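Local coordinates for protein putative acetyl/propionyl-CoA carboxylase, alpha subunit (Methylibium petroleiphilum, PDB 2O1Q) that binds zinc through histidines in a ChrR-type cupin-like domain and is probably an oxidoreductase, perhaps an acetylacetone dioxygenase, at residues A[33-44]-A[136-144]. Residues are numbered along the deposited sequence; the frame is centred on the assembly and turned at random.
Sequences WKLLHVSPEMGS and WEDAQGAWA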
loop_
_atom_site.group_PDB
_atom_site.type_symbol
_atom_site.label_atom_id
_atom_site.label_comp_id
_atom_site.label_asym_id
_atom_site.label_seq_id
_atom_site.Cartn_x
_atom_site.Cartn_y
_atom_site.Cartn_z
ATOM N N TRP A 33 0.478 17.749 18.740
ATOM C CA TRP A 33 0.981 16.794 17.753
ATOM C C TRP A 33 2.264 17.300 17.111
ATOM O O TRP A 33 2.517 18.498 17.155
ATOM C CB TRP A 33 -0.097 16.444 16.735
ATOM C CG TRP A 33 -0.385 17.421 15.665
ATOM C CD1 TRP A 33 -0.547 18.744 15.791
ATOM C CD2 TRP A 33 -0.586 17.123 14.281
ATOM N NE1 TRP A 33 -0.880 19.301 14.597
ATOM C CE2 TRP A 33 -0.854 18.328 13.634
ATOM C CE3 TRP A 33 -0.538 15.952 13.528
ATOM C CZ2 TRP A 33 -1.103 18.401 12.262
ATOM C CZ3 TRP A 33 -0.783 16.025 12.177
ATOM C CH2 TRP A 33 -1.032 17.247 11.562
ATOM N N LYS A 34 2.971 16.376 16.431
ATOM C CA LYS A 34 4.073 16.671 15.475
ATOM C C LYS A 34 3.756 15.766 14.314
ATOM O O LYS A 34 3.683 14.546 14.482
ATOM C CB LYS A 34 5.425 16.346 16.061
ATOM C CG LYS A 34 5.704 17.130 17.337
ATOM C CD LYS A 34 7.069 16.781 17.914
ATOM C CE LYS A 34 7.272 17.472 19.233
ATOM N NZ LYS A 34 8.660 17.302 19.771
ATOM N N LEU A 35 3.594 16.354 13.135
ATOM C CA LEU A 35 3.588 15.600 11.915
ATOM C C LEU A 35 5.005 15.218 11.545
ATOM O O LEU A 35 5.875 16.041 11.531
ATOM C CB LEU A 35 2.962 16.395 10.779
ATOM C CG LEU A 35 2.790 15.687 9.432
ATOM C CD1 LEU A 35 1.880 14.485 9.654
ATOM C CD2 LEU A 35 2.220 16.647 8.402
ATOM N N LEU A 36 5.211 13.936 11.268
ATOM C CA LEU A 36 6.544 13.404 11.044
ATOM C C LEU A 36 6.805 13.116 9.571
ATOM O O LEU A 36 7.935 13.304 9.067
ATOM C CB LEU A 36 6.729 12.149 11.854
ATOM C CG LEU A 36 6.682 12.342 13.378
ATOM C CD1 LEU A 36 6.705 10.949 14.057
ATOM C CD2 LEU A 36 7.783 13.295 13.879
ATOM N N HIS A 37 5.764 12.727 8.849
ATOM C CA HIS A 37 5.952 12.317 7.451
ATOM C C HIS A 37 4.633 12.297 6.711
ATOM O O HIS A 37 3.590 11.890 7.273
ATOM C CB HIS A 37 6.630 10.941 7.360
ATOM C CG HIS A 37 6.667 10.370 5.974
ATOM N ND1 HIS A 37 7.634 10.700 5.055
ATOM C CD2 HIS A 37 5.854 9.489 5.366
ATOM C CE1 HIS A 37 7.373 10.082 3.913
ATOM N NE2 HIS A 37 6.312 9.315 4.089
ATOM N N VAL A 38 4.655 12.660 5.448
ATOM C CA VAL A 38 3.571 12.369 4.528
ATOM C C VAL A 38 4.140 11.693 3.275
ATOM O O VAL A 38 5.205 12.134 2.804
ATOM C CB VAL A 38 2.704 13.602 4.167
ATOM C CG1 VAL A 38 2.060 14.228 5.430
ATOM C CG2 VAL A 38 3.487 14.610 3.277
ATOM N N SER A 39 3.382 10.767 2.698
ATOM C CA SER A 39 3.679 10.053 1.482
ATOM C C SER A 39 2.618 10.440 0.456
ATOM O O SER A 39 1.480 9.907 0.499
ATOM C CB SER A 39 3.599 8.570 1.702
ATOM O OG SER A 39 4.801 8.087 2.321
ATOM N N PRO A 40 2.945 11.368 -0.436
ATOM C CA PRO A 40 1.930 11.830 -1.395
ATOM C C PRO A 40 1.420 10.783 -2.361
ATOM O O PRO A 40 0.288 10.923 -2.923
ATOM C CB PRO A 40 2.673 12.940 -2.184
ATOM C CG PRO A 40 3.818 13.319 -1.338
ATOM C CD PRO A 40 4.239 12.034 -0.675
ATOM N N GLU A 41 2.242 9.772 -2.638
ATOM C CA GLU A 41 1.815 8.790 -3.611
ATOM C C GLU A 41 0.763 7.835 -3.049
ATOM O O GLU A 41 -0.299 7.672 -3.644
ATOM C CB GLU A 41 3.004 8.031 -4.123
ATOM C CG GLU A 41 2.688 7.074 -5.215
ATOM C CD GLU A 41 3.804 6.106 -5.485
ATOM O OE1 GLU A 41 4.791 6.495 -6.180
ATOM O OE2 GLU A 41 3.758 4.970 -4.954
HETATM N N MSE A 42 1.053 7.184 -1.915
HETATM C CA MSE A 42 0.162 6.223 -1.335
HETATM C C MSE A 42 -0.896 6.924 -0.545
HETATM O O MSE A 42 -1.927 6.274 -0.252
HETATM C CB MSE A 42 0.976 5.297 -0.483
HETATM C CG MSE A 42 0.212 4.106 0.018
HETATM SE SE MSE A 42 1.357 2.677 0.724
HETATM C CE MSE A 42 3.090 3.472 0.152
ATOM N N GLY A 43 -0.648 8.156 -0.095
ATOM C CA GLY A 43 -1.569 8.805 0.823
ATOM C C GLY A 43 -1.393 8.405 2.281
ATOM O O GLY A 43 -2.315 8.548 3.110
ATOM N N SER A 44 -0.214 7.936 2.667
ATOM C CA SER A 44 0.021 7.605 4.040
ATOM C C SER A 44 0.696 8.786 4.778
ATOM O O SER A 44 1.161 9.736 4.142
ATOM C CB SER A 44 0.769 6.278 4.149
ATOM O OG SER A 44 2.054 6.512 3.583
ATOM N N TRP A 136 -3.419 12.966 4.271
ATOM C CA TRP A 136 -2.016 13.454 4.258
ATOM C C TRP A 136 -1.873 14.901 3.919
ATOM O O TRP A 136 -1.067 15.570 4.504
ATOM C CB TRP A 136 -1.111 12.610 3.312
ATOM C CG TRP A 136 -1.317 12.844 1.893
ATOM C CD1 TRP A 136 -2.223 12.242 1.107
ATOM C CD2 TRP A 136 -0.639 13.795 1.079
ATOM N NE1 TRP A 136 -2.171 12.741 -0.159
ATOM C CE2 TRP A 136 -1.183 13.695 -0.209
ATOM C CE3 TRP A 136 0.390 14.720 1.308
ATOM C CZ2 TRP A 136 -0.755 14.465 -1.245
ATOM C CZ3 TRP A 136 0.811 15.504 0.258
ATOM C CH2 TRP A 136 0.250 15.356 -1.001
ATOM N N GLU A 137 -2.637 15.328 2.928
ATOM C CA GLU A 137 -2.592 16.673 2.440
ATOM C C GLU A 137 -3.153 17.663 3.471
ATOM O O GLU A 137 -2.647 18.785 3.619
ATOM C CB GLU A 137 -3.359 16.762 1.095
ATOM C CG GLU A 137 -3.188 18.039 0.305
ATOM C CD GLU A 137 -4.103 18.098 -0.948
ATOM O OE1 GLU A 137 -5.330 17.824 -0.823
ATOM O OE2 GLU A 137 -3.599 18.463 -2.039
ATOM N N ASP A 138 -4.253 17.271 4.095
ATOM C CA ASP A 138 -4.838 18.044 5.169
ATOM C C ASP A 138 -3.887 18.139 6.349
ATOM O O ASP A 138 -3.673 19.189 6.925
ATOM C CB ASP A 138 -6.192 17.481 5.576
ATOM C CG ASP A 138 -7.112 17.376 4.407
ATOM O OD1 ASP A 138 -7.521 18.445 3.887
ATOM O OD2 ASP A 138 -7.332 16.233 3.975
ATOM N N ALA A 139 -3.287 17.019 6.694
ATOM C CA ALA A 139 -2.306 16.996 7.756
ATOM C C ALA A 139 -1.130 17.891 7.482
ATOM O O ALA A 139 -0.735 18.634 8.351
ATOM C CB ALA A 139 -1.846 15.562 8.038
ATOM N N GLN A 140 -0.600 17.833 6.285
ATOM C CA GLN A 140 0.563 18.612 5.941
ATOM C C GLN A 140 0.213 20.072 6.005
ATOM O O GLN A 140 1.006 20.868 6.440
ATOM C CB GLN A 140 1.142 18.197 4.595
ATOM C CG GLN A 140 2.465 18.848 4.253
ATOM C CD GLN A 140 2.914 18.540 2.833
ATOM O OE1 GLN A 140 2.173 18.782 1.860
ATOM N NE2 GLN A 140 4.131 18.118 2.705
ATOM N N GLY A 141 -0.969 20.448 5.540
ATOM C CA GLY A 141 -1.349 21.851 5.526
ATOM C C GLY A 141 -1.569 22.358 6.948
ATOM O O GLY A 141 -1.193 23.468 7.271
ATOM N N ALA A 142 -2.236 21.571 7.783
ATOM C CA ALA A 142 -2.464 21.981 9.178
ATOM C C ALA A 142 -1.140 22.103 9.936
ATOM O O ALA A 142 -1.002 22.974 10.797
ATOM C CB ALA A 142 -3.363 21.019 9.869
ATOM N N TRP A 143 -0.159 21.281 9.603
ATOM C CA TRP A 143 1.138 21.296 10.258
ATOM C C TRP A 143 2.015 22.449 9.832
ATOM O O TRP A 143 2.638 23.115 10.672
ATOM C CB TRP A 143 1.901 20.027 9.887
ATOM C CG TRP A 143 3.277 19.957 10.477
ATOM C CD1 TRP A 143 4.425 19.892 9.815
ATOM C CD2 TRP A 143 3.610 19.911 11.871
ATOM N NE1 TRP A 143 5.475 19.757 10.692
ATOM C CE2 TRP A 143 5.014 19.872 11.965
ATOM C CE3 TRP A 143 2.866 19.982 13.036
ATOM C CZ2 TRP A 143 5.681 19.809 13.191
ATOM C CZ3 TRP A 143 3.532 19.912 14.249
ATOM C CH2 TRP A 143 4.899 19.863 14.318
ATOM N N ALA A 144 2.032 22.708 8.533
ATOM C CA ALA A 144 3.115 23.427 7.867
ATOM C C ALA A 144 2.660 24.686 7.147
ATOM O O ALA A 144 3.502 25.528 6.825
ATOM C CB ALA A 144 3.792 22.486 6.849
HETATM O O HOH W 1 -1.658 21.941 13.671
HETATM O O HOH W 2 -4.333 10.447 3.095
#
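Torsions set both tryptophans of helix 136-144 against segment 33-44: Trp143 carries CG opposite its backbone N (chi1 178°), which lays one face of the indole against the backbone of Lys34 and Leu35, whereas Trp136 turns CG between N and carbonyl carbon and reaches the turn at Pro40. Leu35 CB stands over the face of the five-membered ring of Trp143, 3.8 Å from its centroid, a CH-pi contact. Trp143 also turns the edge of its six-membered ring toward the face of the Trp33 five-membered ring, a T-shaped pair with planes at 78°. Replacing Trp143 by an alanine is likely to leave Leu35 CB and the Trp33 face without their aromatic partner and to open a gap at the C-terminal end of the helix. Pro40 CA lies over the Trp136 six-membered ring, 3.8 Å from its centroid, and Val38 CG2 comes within 3.7 Å of Trp136 CE3. No direct hydrogen bond crosses; one water bridges Trp33 NE1 to Ala142 O, another Gly43 O to Trp136 N. Trp136 NE1 bonds Asn99 OD1 of the third subunit. The axes of C-terminal helix 136-144 and strand 33-39 run 140° apart, closer to antiparallel than to perpendicular, and Ala139 also touches Trp45 on neighbouring strand 44-51 of the cupin sheet.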